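Local coordinates for protein nucleocapsid (Crimean-congo hemorrhagic fever virus, PDB 4AKL) that binds single- and double-stranded RNA, probably packages the viral genome, and probably also cuts double-stranded DNA without sequence preference, at residues K15-F20 with N32-C37; I210-P215 with D274-N279. All blocks are in the same frame, centred on the assembly; numbering follows the deposited sequence.

Interaction 1 (K15-F20 with N32-C37)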
ATOM      1  N   LYS A  15       0.615 -28.200  -7.862  1.00 60.84           N
ATOM      2  CA  LYS A  15      -0.100 -29.271  -8.572  1.00 63.01           C
ATOM      3  C   LYS A  15      -1.475 -28.805  -9.026  1.00 61.13           C
ATOM      4  O   LYS A  15      -1.882 -29.096 -10.158  1.00 61.75           O
ATOM      5  CB  LYS A  15      -0.206 -30.531  -7.710  1.00 65.16           C
ATOM      6  CG  LYS A  15       1.094 -31.288  -7.612  1.00 68.70           C
ATOM      7  CD  LYS A  15       0.853 -32.695  -7.061  1.00 72.56           C
ATOM      8  CE  LYS A  15       2.093 -33.558  -7.150  1.00 75.55           C
ATOM      9  NZ  LYS A  15       1.779 -34.994  -6.994  1.00 79.36           N
ATOM     10  N   TRP A  16      -2.179 -28.063  -8.154  1.00 58.95           N
ATOM     11  CA  TRP A  16      -3.462 -27.524  -8.521  1.00 57.15           C
ATOM     12  C   TRP A  16      -3.285 -26.654  -9.777  1.00 56.19           C
ATOM     13  O   TRP A  16      -4.069 -26.734 -10.715  1.00 56.08           O
ATOM     14  CB  TRP A  16      -4.056 -26.716  -7.355  1.00 55.35           C
ATOM     15  CG  TRP A  16      -5.399 -26.230  -7.607  1.00 53.02           C
ATOM     16  CD1 TRP A  16      -6.550 -26.795  -7.192  1.00 52.99           C
ATOM     17  CD2 TRP A  16      -5.756 -25.047  -8.332  1.00 51.78           C
ATOM     18  NE1 TRP A  16      -7.628 -26.040  -7.619  1.00 52.22           N
ATOM     19  CE2 TRP A  16      -7.161 -24.967  -8.330  1.00 50.80           C
ATOM     20  CE3 TRP A  16      -5.021 -24.047  -8.995  1.00 50.44           C
ATOM     21  CZ2 TRP A  16      -7.843 -23.936  -8.954  1.00 49.33           C
ATOM     22  CZ3 TRP A  16      -5.688 -23.047  -9.617  1.00 48.74           C
ATOM     23  CH2 TRP A  16      -7.094 -22.983  -9.594  1.00 48.17           C
ATOM     24  N   PHE A  17      -2.244 -25.834  -9.780  1.00 55.36           N
ATOM     25  CA  PHE A  17      -1.978 -24.946 -10.904  1.00 54.85           C
ATOM     26  C   PHE A  17      -1.588 -25.661 -12.225  1.00 57.53           C
ATOM     27  O   PHE A  17      -1.991 -25.204 -13.297  1.00 56.82           O
ATOM     28  CB  PHE A  17      -0.876 -23.964 -10.545  1.00 53.56           C
ATOM     29  CG  PHE A  17      -0.498 -23.055 -11.660  1.00 52.66           C
ATOM     30  CD1 PHE A  17      -1.355 -22.069 -12.062  1.00 50.79           C
ATOM     31  CD2 PHE A  17       0.734 -23.190 -12.317  1.00 55.10           C
ATOM     32  CE1 PHE A  17      -1.012 -21.214 -13.098  1.00 51.17           C
ATOM     33  CE2 PHE A  17       1.092 -22.351 -13.350  1.00 54.19           C
ATOM     34  CZ  PHE A  17       0.209 -21.350 -13.739  1.00 53.27           C
ATOM     35  N   GLU A  18      -0.809 -26.743 -12.156  1.00 60.70           N
ATOM     36  CA  GLU A  18      -0.342 -27.395 -13.407  1.00 63.79           C
ATOM     37  C   GLU A  18      -1.521 -27.941 -14.189  1.00 64.76           C
ATOM     38  O   GLU A  18      -1.622 -27.714 -15.407  1.00 65.52           O
ATOM     39  CB  GLU A  18       0.693 -28.491 -13.146  1.00 66.65           C
ATOM     40  CG  GLU A  18       2.091 -27.973 -12.880  1.00 68.07           C
ATOM     41  CD  GLU A  18       2.691 -27.197 -14.066  1.00 69.51           C
ATOM     42  OE1 GLU A  18       2.798 -27.756 -15.195  1.00 73.07           O
ATOM     43  OE2 GLU A  18       3.065 -26.027 -13.866  1.00 69.07           O
ATOM     44  N   GLU A  19      -2.387 -28.667 -13.477  1.00 65.43           N
ATOM     45  CA  GLU A  19      -3.693 -29.119 -13.970  1.00 66.13           C
ATOM     46  C   GLU A  19      -4.419 -27.984 -14.686  1.00 63.86           C
ATOM     47  O   GLU A  19      -4.772 -28.073 -15.861  1.00 64.54           O
ATOM     48  CB  GLU A  19      -4.567 -29.565 -12.763  1.00 66.19           C
ATOM     49  CG  GLU A  19      -6.050 -29.874 -13.092  1.00 67.30           C
ATOM     50  CD  GLU A  19      -7.097 -29.041 -12.283  1.00 66.61           C
ATOM     51  OE1 GLU A  19      -6.788 -27.901 -11.736  1.00 64.62           O
ATOM     52  OE2 GLU A  19      -8.263 -29.554 -12.214  1.00 68.36           O
ATOM     53  N   PHE A  20      -4.619 -26.909 -13.942  1.00 61.23           N
ATOM     54  CA  PHE A  20      -5.403 -25.785 -14.390  1.00 59.17           C
ATOM     55  C   PHE A  20      -4.802 -25.130 -15.630  1.00 59.70           C
ATOM     56  O   PHE A  20      -5.533 -24.780 -16.547  1.00 59.52           O
ATOM     57  CB  PHE A  20      -5.513 -24.753 -13.252  1.00 56.50           C
ATOM     58  CG  PHE A  20      -6.516 -23.692 -13.507  1.00 53.58           C
ATOM     59  CD1 PHE A  20      -6.200 -22.599 -14.277  1.00 52.06           C
ATOM     60  CD2 PHE A  20      -7.799 -23.789 -12.997  1.00 52.62           C
ATOM     61  CE1 PHE A  20      -7.155 -21.597 -14.527  1.00 50.89           C
ATOM     62  CE2 PHE A  20      -8.759 -22.771 -13.251  1.00 50.91           C
ATOM     63  CZ  PHE A  20      -8.431 -21.693 -14.004  1.00 48.80           C
ATOM     64  N   ASN A  32       3.313 -11.405 -16.875  1.00 43.47           N
ATOM     65  CA  ASN A  32       4.411 -11.915 -16.026  1.00 44.48           C
ATOM     66  C   ASN A  32       4.077 -13.264 -15.485  1.00 44.65           C
ATOM     67  O   ASN A  32       4.881 -14.183 -15.530  1.00 45.12           O
ATOM     68  CB  ASN A  32       4.720 -10.977 -14.857  1.00 43.87           C
ATOM     69  CG  ASN A  32       5.211  -9.605 -15.313  1.00 44.15           C
ATOM     70  OD1 ASN A  32       5.925  -9.496 -16.314  1.00 46.36           O
ATOM     71  ND2 ASN A  32       4.834  -8.568 -14.578  1.00 42.69           N
ATOM     72  N   SER A  33       2.864 -13.387 -14.983  1.00 42.92           N
ATOM     73  CA  SER A  33       2.401 -14.650 -14.484  1.00 43.53           C
ATOM     74  C   SER A  33       1.430 -15.197 -15.539  1.00 43.79           C
ATOM     75  O   SER A  33       0.765 -14.444 -16.204  1.00 42.84           O
ATOM     76  CB  SER A  33       1.798 -14.419 -13.091  1.00 41.94           C
ATOM     77  OG  SER A  33       1.518 -15.601 -12.423  1.00 42.20           O
ATOM     78  N   TYR A  34       1.400 -16.521 -15.728  1.00 45.90           N
ATOM     79  CA  TYR A  34       0.468 -17.156 -16.682  1.00 46.47           C
ATOM     80  C   TYR A  34      -0.993 -16.671 -16.466  1.00 45.07           C
ATOM     81  O   TYR A  34      -1.472 -16.516 -15.321  1.00 43.12           O
ATOM     82  CB  TYR A  34       0.527 -18.657 -16.570  1.00 48.37           C
ATOM     83  CG  TYR A  34       1.647 -19.317 -17.379  1.00 51.04           C
ATOM     84  CD1 TYR A  34       1.510 -19.525 -18.730  1.00 53.15           C
ATOM     85  CD2 TYR A  34       2.826 -19.731 -16.769  1.00 52.75           C
ATOM     86  CE1 TYR A  34       2.545 -20.150 -19.490  1.00 55.94           C
ATOM     87  CE2 TYR A  34       3.851 -20.342 -17.486  1.00 55.34           C
ATOM     88  CZ  TYR A  34       3.711 -20.547 -18.842  1.00 57.50           C
ATOM     89  OH  TYR A  34       4.738 -21.156 -19.542  1.00 61.29           O
ATOM     90  N   SER A  35      -1.675 -16.437 -17.580  1.00 45.63           N
ATOM     91  CA  SER A  35      -2.981 -15.847 -17.577  1.00 44.54           C
ATOM     92  C   SER A  35      -3.741 -16.237 -18.823  1.00 46.32           C
ATOM     93  O   SER A  35      -3.260 -17.039 -19.653  1.00 48.65           O
ATOM     94  CB  SER A  35      -2.831 -14.318 -17.540  1.00 43.12           C
ATOM     95  OG  SER A  35      -2.459 -13.845 -18.797  1.00 44.28           O
ATOM     96  N   PHE A  36      -4.936 -15.676 -18.967  1.00 45.98           N
ATOM     97  CA  PHE A  36      -5.775 -15.911 -20.164  1.00 47.51           C
ATOM     98  C   PHE A  36      -5.496 -14.909 -21.301  1.00 48.36           C
ATOM     99  O   PHE A  36      -6.205 -14.909 -22.325  1.00 49.33           O
ATOM    100  CB  PHE A  36      -7.273 -15.894 -19.768  1.00 46.64           C
ATOM    101  CG  PHE A  36      -7.727 -17.155 -19.102  1.00 46.42           C
ATOM    102  CD1 PHE A  36      -8.042 -18.271 -19.866  1.00 47.87           C
ATOM    103  CD2 PHE A  36      -7.833 -17.226 -17.715  1.00 45.58           C
ATOM    104  CE1 PHE A  36      -8.455 -19.433 -19.268  1.00 48.91           C
ATOM    105  CE2 PHE A  36      -8.244 -18.391 -17.080  1.00 45.78           C
ATOM    106  CZ  PHE A  36      -8.551 -19.510 -17.847  1.00 47.42           C
ATOM    107  N   CYS A  37      -4.457 -14.088 -21.145  1.00 48.69           N
ATOM    108  CA  CYS A  37      -4.202 -12.982 -22.078  1.00 49.69           C
ATOM    109  C   CYS A  37      -3.497 -13.405 -23.375  1.00 52.24           C
ATOM    110  O   CYS A  37      -2.286 -13.605 -23.402  1.00 53.22           O
ATOM    111  CB  CYS A  37      -3.401 -11.852 -21.382  1.00 48.33           C
ATOM    112  SG  CYS A  37      -3.317 -10.319 -22.296  1.00 48.81           S
TER
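Between Y34 and F36, which rest against F17 and F20, S35 OG has two partners within the loop: the backbone N of C37 donates to it (3.1 Å, N-H...O angle 161°), and it is hydrogen-bonded to T31 OG1. The bond from C37 makes an ST turn. This is helix-against-loop packing in an all-helical part of the nucleocapsid fold: the loop that follows helix 10-24 packs against its side, with the CA atoms of F17 and Y34, the closest pair, 10.0 Å apart. Side chains bridge that distance. F17 and F20, three residues apart on the helix, present two aromatic groups to the loop, and each meets a different loop residue. The CG of F17 lies anti to its own N (chi1 178°), which carries the ring well out from the helix. Its far carbon CZ then reaches Y34 CB at 3.9 Å. The CB stands at the edge of the F17 ring, near its plane, so F17 meets the root of the tyrosine, and the two side chains cross at about a right angle. Y34 OH extends beyond, where it makes a weak hydrogen bond with K21 NZ of helix 10-24. The loop is tied down by polar bonds as well, S33 OG to E79 OE1 and S33 N to N415 OD1. Both F20 and F36 also touch I77 of helix 77-83, while Y78 of that helix stacks edge-to-face with F17; a third element thus completes the aromatic cluster. The second pair, F20 with F36, is looser and purely apolar. F36 is turned with CG anti to its carbonyl carbon (chi1 -77°), and its CZ comes within 4.2 Å of F20 CE1, the two side chains again roughly perpendicular.

Interaction 2 (I210-P215 with D274-N279)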
ATOM      1  N   ILE A 210      29.149  11.030  29.120  1.00 47.17           N
ATOM      2  CA  ILE A 210      29.757  12.181  29.853  1.00 45.56           C
ATOM      3  C   ILE A 210      29.705  13.462  28.984  1.00 44.47           C
ATOM      4  O   ILE A 210      29.689  14.567  29.524  1.00 42.63           O
ATOM      5  CB  ILE A 210      31.201  11.899  30.302  1.00 46.59           C
ATOM      6  CG1 ILE A 210      31.271  10.734  31.289  1.00 48.67           C
ATOM      7  CG2 ILE A 210      31.839  13.125  30.991  1.00 44.93           C
ATOM      8  CD1 ILE A 210      32.729  10.197  31.410  1.00 52.04           C
ATOM      9  N   MET A 211      29.664  13.301  27.638  1.00 45.17           N
ATOM     10  CA  MET A 211      29.510  14.452  26.719  1.00 44.31           C
ATOM     11  C   MET A 211      28.287  15.297  27.037  1.00 43.01           C
ATOM     12  O   MET A 211      28.286  16.486  26.805  1.00 42.70           O
ATOM     13  CB  MET A 211      29.415  14.008  25.259  1.00 46.30           C
ATOM     14  CG  MET A 211      30.642  13.343  24.733  1.00 47.91           C
ATOM     15  SD  MET A 211      30.345  12.671  23.089  1.00 49.45           S
ATOM     16  CE  MET A 211      30.326  14.182  22.123  1.00 48.47           C
ATOM     17  N   ALA A 212      27.243  14.696  27.577  1.00 43.31           N
ATOM     18  CA  ALA A 212      26.043  15.455  27.939  1.00 42.92           C
ATOM     19  C   ALA A 212      26.299  16.583  28.985  1.00 41.60           C
ATOM     20  O   ALA A 212      25.519  17.527  29.077  1.00 41.50           O
ATOM     21  CB  ALA A 212      25.028  14.544  28.430  1.00 43.85           C
ATOM     22  N   PHE A 213      27.402  16.505  29.735  1.00 41.14           N
ATOM     23  CA  PHE A 213      27.710  17.568  30.730  1.00 40.41           C
ATOM     24  C   PHE A 213      28.213  18.876  30.154  1.00 40.48           C
ATOM     25  O   PHE A 213      28.098  19.895  30.867  1.00 41.08           O
ATOM     26  CB  PHE A 213      28.687  17.095  31.790  1.00 39.96           C
ATOM     27  CG  PHE A 213      28.249  15.891  32.538  1.00 40.54           C
ATOM     28  CD1 PHE A 213      26.886  15.505  32.621  1.00 40.27           C
ATOM     29  CD2 PHE A 213      29.195  15.123  33.193  1.00 41.66           C
ATOM     30  CE1 PHE A 213      26.532  14.403  33.301  1.00 41.39           C
ATOM     31  CE2 PHE A 213      28.829  13.998  33.918  1.00 42.01           C
ATOM     32  CZ  PHE A 213      27.485  13.633  33.966  1.00 42.46           C
ATOM     33  N   ASN A 214      28.772  18.872  28.935  1.00 40.76           N
ATOM     34  CA  ASN A 214      29.135  20.125  28.215  1.00 41.02           C
ATOM     35  C   ASN A 214      29.072  20.096  26.644  1.00 42.13           C
ATOM     36  O   ASN A 214      30.106  20.100  25.973  1.00 42.08           O
ATOM     37  CB  ASN A 214      30.486  20.726  28.708  1.00 40.38           C
ATOM     38  CG  ASN A 214      31.714  19.881  28.348  1.00 40.12           C
ATOM     39  OD1 ASN A 214      31.676  18.657  28.401  1.00 39.15           O
ATOM     40  ND2 ASN A 214      32.822  20.557  27.988  1.00 36.90           N
ATOM     41  N   PRO A 215      27.833  20.106  26.076  1.00 43.41           N
ATOM     42  CA  PRO A 215      27.646  20.192  24.657  1.00 45.15           C
ATOM     43  C   PRO A 215      28.152  21.535  24.103  1.00 46.38           C
ATOM     44  O   PRO A 215      28.124  22.515  24.825  1.00 45.52           O
ATOM     45  CB  PRO A 215      26.118  20.128  24.490  1.00 46.37           C
ATOM     46  CG  PRO A 215      25.576  19.763  25.711  1.00 45.05           C
ATOM     47  CD  PRO A 215      26.542  20.040  26.776  1.00 43.41           C
ATOM     48  N   ASP A 274      19.065  13.557  38.292  1.00 46.30           N
ATOM     49  CA  ASP A 274      17.738  13.040  37.887  1.00 48.76           C
ATOM     50  C   ASP A 274      17.110  13.891  36.771  1.00 49.10           C
ATOM     51  O   ASP A 274      16.565  13.345  35.828  1.00 49.68           O
ATOM     52  CB  ASP A 274      16.761  12.941  39.059  1.00 50.77           C
ATOM     53  CG  ASP A 274      17.150  11.890  40.070  1.00 51.73           C
ATOM     54  OD1 ASP A 274      17.974  11.021  39.748  1.00 51.59           O
ATOM     55  OD2 ASP A 274      16.623  11.944  41.216  1.00 54.33           O
ATOM     56  N   ASN A 275      17.193  15.217  36.891  1.00 49.02           N
ATOM     57  CA  ASN A 275      16.632  16.132  35.861  1.00 50.38           C
ATOM     58  C   ASN A 275      17.303  15.953  34.491  1.00 49.42           C
ATOM     59  O   ASN A 275      16.625  15.927  33.458  1.00 50.22           O
ATOM     60  CB  ASN A 275      16.668  17.615  36.310  1.00 50.50           C
ATOM     61  CG  ASN A 275      15.708  17.904  37.517  1.00 53.53           C
ATOM     62  OD1 ASN A 275      14.783  17.152  37.776  1.00 57.12           O
ATOM     63  ND2 ASN A 275      15.955  18.993  38.237  1.00 52.89           N
ATOM     64  N   MET A 276      18.616  15.803  34.489  1.00 47.63           N
ATOM     65  CA  MET A 276      19.333  15.580  33.239  1.00 47.31           C
ATOM     66  C   MET A 276      18.885  14.275  32.583  1.00 48.39           C
ATOM     67  O   MET A 276      18.651  14.260  31.370  1.00 49.19           O
ATOM     68  CB  MET A 276      20.835  15.574  33.448  1.00 45.69           C
ATOM     69  CG  MET A 276      21.587  15.369  32.140  1.00 47.18           C
ATOM     70  SD  MET A 276      23.317  15.750  32.295  1.00 49.45           S
ATOM     71  CE  MET A 276      23.329  17.538  32.390  1.00 44.96           C
ATOM     72  N   VAL A 277      18.766  13.195  33.369  1.00 48.61           N
ATOM     73  CA  VAL A 277      18.330  11.923  32.820  1.00 50.15           C
ATOM     74  C   VAL A 277      16.907  12.075  32.266  1.00 52.80           C
ATOM     75  O   VAL A 277      16.639  11.714  31.097  1.00 53.82           O
ATOM     76  CB  VAL A 277      18.339  10.761  33.869  1.00 51.35           C
ATOM     77  CG1 VAL A 277      17.430   9.572  33.400  1.00 52.73           C
ATOM     78  CG2 VAL A 277      19.761  10.293  34.179  1.00 48.62           C
ATOM     79  N   THR A 278      16.009  12.609  33.110  1.00 53.40           N
ATOM     80  CA  THR A 278      14.638  12.879  32.708  1.00 56.10           C
ATOM     81  C   THR A 278      14.609  13.673  31.415  1.00 56.32           C
ATOM     82  O   THR A 278      13.891  13.303  30.489  1.00 58.37           O
ATOM     83  CB  THR A 278      13.852  13.644  33.817  1.00 56.94           C
ATOM     84  OG1 THR A 278      13.774  12.827  34.977  1.00 56.37           O
ATOM     85  CG2 THR A 278      12.404  13.990  33.359  1.00 60.75           C
ATOM     86  N   ASN A 279      15.405  14.747  31.353  1.00 54.23           N
ATOM     87  CA  ASN A 279      15.382  15.660  30.206  1.00 55.10           C
ATOM     88  C   ASN A 279      15.927  15.089  28.912  1.00 55.10           C
ATOM     89  O   ASN A 279      15.395  15.387  27.830  1.00 57.19           O
ATOM     90  CB  ASN A 279      16.105  16.965  30.536  1.00 53.70           C
ATOM     91  CG  ASN A 279      15.282  17.874  31.409  1.00 55.53           C
ATOM     92  OD1 ASN A 279      14.051  17.764  31.475  1.00 58.53           O
ATOM     93  ND2 ASN A 279      15.954  18.795  32.076  1.00 54.28           N
TER
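A short 3-10 turn ending at F213 lies beside helix 270-292, the backbones closest at A212 and M276, whose CA atoms are 8.6 Å apart. The contact is a Met-aromatic one, and M276 is the one residue of 274-279 that touches 210-215. Its side chain leaves the helix with CG anti to the backbone N (chi1 -179°), runs on extended, and bends at chi3 (-73°), which brings the sulfur in front of the phenyl group and sets CE near the A212 carbonyl. SD sits against one side of the F213 ring, 3.6 Å from both CD1 and CE1. It is 4.8 Å from the ring centroid and 86° off the ring normal, so the sulfur faces the ring's C-H edge almost in its plane, where the partly positive C-H rim would probably favour it. The two side chains cross at about a right angle. M276 CE lies 4.0 Å from the carbonyl O of A212, and A212 CB makes a looser apolar contact with SD. The 3-10 turn is held by i to i+3 bonds, F213 N to I210 O and N214 N to M211 O. F213 also packs on L257 and L261 of helix 245-263, and A212 on F204 of helix 195-204, so the turn touches these two helices as well as 270-292, all in the arm that projects from the globular head in this family. One turn of helix 270-292 is doubly fastened at a single acceptor: D274 O takes T278 N at 2.9 Å, and also T278 OG1 at 3.0 Å, with that hydroxyl standing out of the carbonyl plane.

Interaction 1 closes near the N-terminus before interaction 2 opens, so the two are in series along the chain and share no helix. They lie on opposite sides of the chain's centre, with contact centres 63 Å apart and nearest atoms about 50 Å apart. Interaction 1 packs a loop onto helix 10-24 in the globular head; 210-215 with 274-279 belongs to the projecting arm, built there from helices 195-204, 245-263 and 270-292. The DEVD motif, residues 266-269, falls in the connection between the last two. The separation is consistent with the head and arm of the nairovirus nucleocapsid fold, each contact packing its own part.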